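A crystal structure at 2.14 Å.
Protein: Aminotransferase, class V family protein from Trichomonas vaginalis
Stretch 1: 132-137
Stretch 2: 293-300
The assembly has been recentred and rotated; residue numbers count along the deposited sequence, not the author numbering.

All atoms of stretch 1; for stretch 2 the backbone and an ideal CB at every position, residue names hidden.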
# COMPACT_ATOMS: atom_id res chain seq x y z
N ASN A 132 7.97 -31.27 0.52
CA ASN A 132 9.30 -30.80 0.12
C ASN A 132 9.63 -31.18 -1.32
O ASN A 132 10.34 -32.16 -1.56
CB ASN A 132 10.36 -31.36 1.06
CG ASN A 132 10.11 -30.97 2.51
OD1 ASN A 132 10.08 -29.79 2.83
ND2 ASN A 132 9.91 -31.97 3.37
N PRO A 133 9.11 -30.42 -2.30
CA PRO A 133 9.42 -30.75 -3.69
C PRO A 133 10.89 -30.54 -4.01
O PRO A 133 11.52 -29.66 -3.43
CB PRO A 133 8.54 -29.79 -4.50
CG PRO A 133 8.27 -28.66 -3.58
CD PRO A 133 8.19 -29.27 -2.21
N VAL A 134 11.43 -31.36 -4.90
CA VAL A 134 12.82 -31.28 -5.34
C VAL A 134 12.96 -30.70 -6.75
O VAL A 134 14.07 -30.52 -7.25
CB VAL A 134 13.53 -32.66 -5.28
CG1 VAL A 134 13.37 -33.28 -3.89
CG2 VAL A 134 13.03 -33.61 -6.36
N GLU A 135 11.82 -30.41 -7.39
CA GLU A 135 11.79 -30.00 -8.79
C GLU A 135 10.41 -29.44 -9.13
O GLU A 135 9.46 -29.61 -8.36
CB GLU A 135 12.12 -31.20 -9.71
CG GLU A 135 11.16 -32.38 -9.58
CD GLU A 135 11.58 -33.62 -10.37
OE1 GLU A 135 12.47 -33.54 -11.25
OE2 GLU A 135 11.00 -34.70 -10.11
N VAL A 136 10.32 -28.77 -10.27
CA VAL A 136 9.04 -28.51 -10.92
C VAL A 136 8.64 -29.82 -11.62
O VAL A 136 9.47 -30.41 -12.31
CB VAL A 136 9.14 -27.38 -11.96
CG1 VAL A 136 7.85 -27.23 -12.75
CG2 VAL A 136 9.51 -26.07 -11.26
N PRO A 137 7.38 -30.28 -11.44
CA PRO A 137 6.96 -31.51 -12.12
C PRO A 137 7.14 -31.42 -13.63
O PRO A 137 7.00 -30.34 -14.20
CB PRO A 137 5.48 -31.62 -11.75
CG PRO A 137 5.37 -30.91 -10.45
CD PRO A 137 6.31 -29.75 -10.57
N UNK A 293 20.83 -29.61 0.65
CA UNK A 293 19.75 -29.00 -0.12
C UNK A 293 19.38 -30.01 -1.20
O UNK A 293 20.26 -30.49 -1.91
CB UNK A 293 20.16 -27.65 -0.72
N UNK A 294 18.08 -30.28 -1.33
CA UNK A 294 17.56 -31.36 -2.19
C UNK A 294 17.17 -30.93 -3.60
O UNK A 294 16.87 -31.78 -4.43
CB UNK A 294 16.34 -31.99 -1.52
N UNK A 295 17.13 -29.63 -3.86
CA UNK A 295 16.57 -29.13 -5.11
C UNK A 295 17.53 -29.48 -6.23
O UNK A 295 18.74 -29.26 -6.11
CB UNK A 295 16.32 -27.62 -5.05
N UNK A 296 17.00 -30.05 -7.32
CA UNK A 296 17.83 -30.41 -8.46
C UNK A 296 18.48 -29.15 -9.04
O UNK A 296 17.85 -28.10 -9.05
CB UNK A 296 17.00 -31.13 -9.52
N UNK A 297 19.76 -29.25 -9.48
CA UNK A 297 20.53 -28.07 -9.90
C UNK A 297 19.84 -27.20 -10.97
O UNK A 297 19.95 -25.98 -10.93
CB UNK A 297 21.89 -28.53 -10.43
N UNK A 298 19.13 -27.85 -11.89
CA UNK A 298 18.36 -27.14 -12.92
C UNK A 298 17.18 -26.30 -12.37
O UNK A 298 16.71 -25.39 -13.06
CB UNK A 298 17.82 -28.16 -13.93
N UNK A 299 16.71 -26.60 -11.16
CA UNK A 299 15.64 -25.83 -10.49
C UNK A 299 16.08 -24.99 -9.27
O UNK A 299 15.23 -24.36 -8.62
CB UNK A 299 14.55 -26.80 -10.04
N UNK A 300 17.38 -24.94 -8.97
CA UNK A 300 17.85 -24.21 -7.80
C UNK A 300 17.74 -22.69 -7.97
O UNK A 300 18.24 -22.13 -8.94
CB UNK A 300 19.30 -24.59 -7.50

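Stretch 1 crosses this contact as an irregular chain whose most useful offerings are the carbonyl of Val-134, the carboxylate of Glu-135 and the methyls of Val-134 and Val-136. Stretch 2 is equally irregular, so each position has to be read on its own terms.

Position 293 has an extended backbone, and nothing of stretch 1 lies within 5.5 Å of its ideal CB. The contact sets no requirement here. The deposited residue is Asn-293, which works inside its own stretch: its OD1 accepts from the backbone N of position 295 at 2.9 Å.

At position 294 the CA-to-CB bond points toward stretch 1, with the ideal CB 4.0 Å from Val-134 CG1. A methyl as neighbour and no charge close by favour aliphatic carbon near the backbone, so alanine, a branched residue or the stem of a long polar chain would all suit. Arg-294 is the answer; its CB packs 4.0 Å from Val-134 CG1, while its guanidinium is hydrogen-bonded elsewhere in the structure.

Position 295 sends its CB sideways, 4.3 Å from Val-134 O and 5.5 Å from Pro-133 O. A medium aliphatic chain could bend back over this backbone; isoleucine, leucine or methionine are reasonable. Ile-295, with both chi angles in m, brings CD1 to 3.1 Å from Pro-133 O. Its CA also makes a CA-H...O contact with Val-134 O at 3.6 Å.

Position 296 is the most legible. Its backbone N lies 3.0 Å from Val-134 O in a nearly straight hydrogen bond, which excludes proline without otherwise selecting a side chain. The CB points toward stretch 1, 4.9 Å from Glu-135 CB, and the Glu-135 carboxylate lies farther out. A long cationic chain fits best, lysine or arginine, although a neutral donor could also serve. Lys-296 extends through three t angles after an m start, and its NZ meets Glu-135 OE1 at 2.7 Å in a salt bridge. On the way, its CE passes 4.2 Å from Val-134 CG2.

Position 297 points away, with phi near -54°, a value that proline tolerates well; many other residues could stand here too. It is Pro-297. At 298 the ideal CB again finds nothing within 5.5 Å, so a polar residue is as acceptable as most others, and Glu-298 makes no contact with stretch 1.

Position 299 turns its CB toward stretch 1, 4.4 Å from Glu-135 CA and 4.7 Å from Val-136 N. Beyond it lies the Val-136 side chain, so a broad, flat, apolar group is attractive: tryptophan, phenylalanine or tyrosine, with leucine a plainer choice. Trp-299 lays one ring face against Val-136, whose CB sits 3.7 Å from the centroid of the six-membered ring, almost on its normal. The ring also borders Glu-135, with CD1 3.4 Å from Glu-135 CB.

Position 300 points away and is free of stretch 1. Arg-300 turns back within its own stretch, donating from NE to Asn-293 OD1 at 2.9 Å.

Stretch 2 (293-300) NRIKPEWR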
# COMPACT_ATOMS: atom_id res chain seq x y z
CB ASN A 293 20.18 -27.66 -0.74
CG ASN A 293 19.22 -27.16 -1.83
OD1 ASN A 293 19.10 -27.76 -2.90
ND2 ASN A 293 18.57 -26.03 -1.57
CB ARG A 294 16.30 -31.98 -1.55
CG ARG A 294 16.55 -33.20 -0.68
CD ARG A 294 15.23 -33.82 -0.24
NE ARG A 294 15.38 -34.63 0.97
CZ ARG A 294 14.37 -35.17 1.65
NH1 ARG A 294 13.11 -35.01 1.26
NH2 ARG A 294 14.63 -35.88 2.74
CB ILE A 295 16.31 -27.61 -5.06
CG1 ILE A 295 15.40 -27.24 -3.87
CG2 ILE A 295 15.71 -27.12 -6.39
CD1 ILE A 295 14.12 -28.03 -3.74
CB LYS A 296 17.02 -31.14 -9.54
CG LYS A 296 16.65 -32.57 -9.15
CD LYS A 296 15.90 -33.29 -10.26
CE LYS A 296 15.28 -34.58 -9.73
NZ LYS A 296 14.48 -35.31 -10.75
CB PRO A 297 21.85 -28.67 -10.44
CG PRO A 297 21.55 -30.11 -10.70
CD PRO A 297 20.52 -30.50 -9.69
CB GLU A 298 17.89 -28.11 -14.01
CG GLU A 298 16.80 -29.11 -13.60
CD GLU A 298 17.33 -30.48 -13.21
OE1 GLU A 298 16.55 -31.45 -13.40
OE2 GLU A 298 18.49 -30.60 -12.71
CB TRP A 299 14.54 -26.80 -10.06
CG TRP A 299 13.96 -27.59 -11.18
CD1 TRP A 299 14.03 -28.95 -11.35
CD2 TRP A 299 13.21 -27.09 -12.29
NE1 TRP A 299 13.38 -29.32 -12.50
CE2 TRP A 299 12.86 -28.20 -13.10
CE3 TRP A 299 12.80 -25.81 -12.69
CZ2 TRP A 299 12.12 -28.06 -14.28
CZ3 TRP A 299 12.05 -25.67 -13.87
CH2 TRP A 299 11.73 -26.80 -14.65
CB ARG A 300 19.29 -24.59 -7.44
CG ARG A 300 19.37 -25.86 -6.61
CD ARG A 300 20.81 -26.23 -6.28
NE ARG A 300 20.87 -27.19 -5.16
CZ ARG A 300 21.99 -27.73 -4.69
NH1 ARG A 300 23.17 -27.44 -5.24
NH2 ARG A 300 21.94 -28.57 -3.67
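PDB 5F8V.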